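Local coordinates for 34L protein (Yaba-like disease virus, PDB 1SFU) that binds left-handed Z-form nucleic acid through its N-terminal Zalpha domain and probably helps the virus evade host antiviral responses to double-stranded RNA, at residues 16-21 against 56-61. Sequence-based numbering, arbitrary orientation.
Sequences LVKKEV and EDTVKM
Thr58 faces helix 11-22 with both branches of its side chain, the methyl packing on Val21 and the hydroxyl reaching a water beside Lys18. CG2 of Thr58 lies 4.3 Å from CG2 of Val21, a light van der Waals touch whose surroundings are completed by Leu22 and by Leu53 of helix 43-55. The other branch is polar: Thr58 OG1 sits 2.8 Å from the water and 4.2 Å from Lys18 CE. Lys18 arrives there fully extended, every torsion from chi1 (-179°) to chi4 (180°) close to anti, which carries its end past Thr58 OG1 to the same water. Lys18 NZ donates to that water at 2.7 Å, and the water in turn donates to Glu56 OE2 at 2.6 Å. Lysine and glutamate are thus joined through solvent, since Lys18 NZ and Glu56 OE2 stay 4.8 Å apart; their opposite charges probably still favour the arrangement. Glu56 reaches toward helix 11-22, its chi2 anti (-176°) stretching the chain so that OE2 meets the water, and its side chain also touches Phe14. Positive phi at Asp57 closes a Schellman motif at the end of helix 43-55 and turns the chain so that Thr58 meets the first helix just before strand 59-62 begins. Helix 11-22 is thereby joined to the turn between the third helix and the beta-hairpin, in the winged helix-turn-helix fold characteristic of Zalpha domains.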
loop_
_atom_site.group_PDB
_atom_site.type_symbol
_atom_site.label_atom_id
_atom_site.label_comp_id
_atom_site.label_asym_id
_atom_site.label_seq_id
_atom_site.Cartn_x
_atom_site.Cartn_y
_atom_site.Cartn_z
ATOM N N LEU C 16 5.913 17.911 13.627
ATOM C CA LEU C 16 7.282 17.480 13.884
ATOM C C LEU C 16 8.025 17.250 12.570
ATOM O O LEU C 16 9.188 17.625 12.432
ATOM C CB LEU C 16 7.300 16.188 14.703
ATOM C CG LEU C 16 6.801 16.248 16.146
ATOM C CD1 LEU C 16 6.661 14.832 16.695
ATOM C CD2 LEU C 16 7.772 17.070 16.985
ATOM N N VAL C 17 7.350 16.632 11.606
ATOM C CA VAL C 17 7.982 16.358 10.319
ATOM C C VAL C 17 8.262 17.642 9.540
ATOM O O VAL C 17 9.333 17.799 8.947
ATOM C CB VAL C 17 7.105 15.425 9.445
ATOM C CG1 VAL C 17 7.808 15.133 8.127
ATOM C CG2 VAL C 17 6.822 14.138 10.185
ATOM N N LYS C 18 7.297 18.555 9.530
ATOM C CA LYS C 18 7.476 19.808 8.805
ATOM C C LYS C 18 8.671 20.575 9.366
ATOM O O LYS C 18 9.508 21.089 8.618
ATOM C CB LYS C 18 6.207 20.660 8.890
ATOM C CG LYS C 18 6.292 21.982 8.125
ATOM C CD LYS C 18 4.928 22.660 8.065
ATOM C CE LYS C 18 5.011 24.042 7.432
ATOM N NZ LYS C 18 3.661 24.691 7.376
ATOM N N LYS C 19 8.759 20.633 10.690
ATOM C CA LYS C 19 9.858 21.333 11.338
ATOM C C LYS C 19 11.186 20.710 10.914
ATOM O O LYS C 19 12.146 21.420 10.638
ATOM C CB LYS C 19 9.698 21.263 12.857
ATOM C CG LYS C 19 10.446 22.344 13.609
ATOM C CD LYS C 19 10.017 22.400 15.074
ATOM C CE LYS C 19 10.560 23.647 15.758
ATOM N NZ LYS C 19 10.063 24.890 15.091
ATOM N N GLU C 20 11.234 19.382 10.841
ATOM C CA GLU C 20 12.459 18.691 10.451
ATOM C C GLU C 20 12.887 18.990 9.018
ATOM O O GLU C 20 14.054 19.284 8.764
ATOM C CB GLU C 20 12.299 17.176 10.610
ATOM C CG GLU C 20 12.228 16.694 12.044
ATOM C CD GLU C 20 13.501 16.973 12.817
ATOM O OE1 GLU C 20 14.561 16.409 12.460
ATOM O OE2 GLU C 20 13.438 17.762 13.782
ATOM N N VAL C 21 11.952 18.901 8.077
ATOM C CA VAL C 21 12.293 19.149 6.683
ATOM C C VAL C 21 12.706 20.599 6.453
ATOM O O VAL C 21 13.611 20.875 5.669
ATOM C CB VAL C 21 11.119 18.786 5.739
ATOM C CG1 VAL C 21 10.789 17.306 5.874
ATOM C CG2 VAL C 21 9.911 19.641 6.052
ATOM N N GLU C 56 1.214 20.262 0.132
ATOM C CA GLU C 56 1.257 21.666 0.513
ATOM C C GLU C 56 2.511 22.356 -0.024
ATOM O O GLU C 56 2.780 23.513 0.300
ATOM C CB GLU C 56 1.186 21.804 2.035
ATOM C CG GLU C 56 -0.062 21.191 2.634
ATOM C CD GLU C 56 -0.168 21.425 4.125
ATOM O OE1 GLU C 56 -1.146 20.945 4.731
ATOM O OE2 GLU C 56 0.723 22.092 4.691
ATOM N N ASP C 57 3.272 21.633 -0.844
ATOM C CA ASP C 57 4.484 22.160 -1.463
ATOM C C ASP C 57 5.650 22.507 -0.542
ATOM O O ASP C 57 6.584 23.195 -0.957
ATOM C CB ASP C 57 4.136 23.387 -2.302
ATOM C CG ASP C 57 3.081 23.090 -3.342
ATOM O OD1 ASP C 57 3.228 22.081 -4.067
ATOM O OD2 ASP C 57 2.110 23.868 -3.439
ATOM N N THR C 58 5.612 22.035 0.697
ATOM C CA THR C 58 6.696 22.315 1.633
ATOM C C THR C 58 7.875 21.381 1.357
ATOM O O THR C 58 9.032 21.739 1.573
ATOM C CB THR C 58 6.234 22.114 3.087
ATOM O OG1 THR C 58 5.123 22.974 3.348
ATOM C CG2 THR C 58 7.360 22.428 4.057
ATOM N N VAL C 59 7.568 20.184 0.868
ATOM C CA VAL C 59 8.597 19.194 0.573
ATOM C C VAL C 59 8.385 18.615 -0.825
ATOM O O VAL C 59 7.280 18.656 -1.361
ATOM C CB VAL C 59 8.557 18.044 1.613
ATOM C CG1 VAL C 59 7.279 17.224 1.426
ATOM C CG2 VAL C 59 9.794 17.165 1.482
ATOM N N LYS C 60 9.449 18.084 -1.412
ATOM C CA LYS C 60 9.390 17.495 -2.743
ATOM C C LYS C 60 10.006 16.100 -2.684
ATOM O O LYS C 60 11.118 15.924 -2.177
ATOM C CB LYS C 60 10.153 18.380 -3.742
ATOM C CG LYS C 60 10.499 17.708 -5.076
ATOM C CD LYS C 60 9.263 17.367 -5.883
ATOM C CE LYS C 60 9.613 16.514 -7.105
ATOM N NZ LYS C 60 8.403 16.175 -7.912
ATOM N N MET C 61 9.276 15.114 -3.196
ATOM C CA MET C 61 9.737 13.724 -3.186
ATOM C C MET C 61 10.356 13.324 -4.516
ATOM O O MET C 61 9.867 13.718 -5.572
ATOM C CB MET C 61 8.559 12.787 -2.871
ATOM C CG MET C 61 8.900 11.305 -2.769
ATOM S SD MET C 61 9.044 10.429 -4.358
ATOM C CE MET C 61 7.348 9.986 -4.617
HETATM O O HOH W 1 2.948 23.248 5.160
#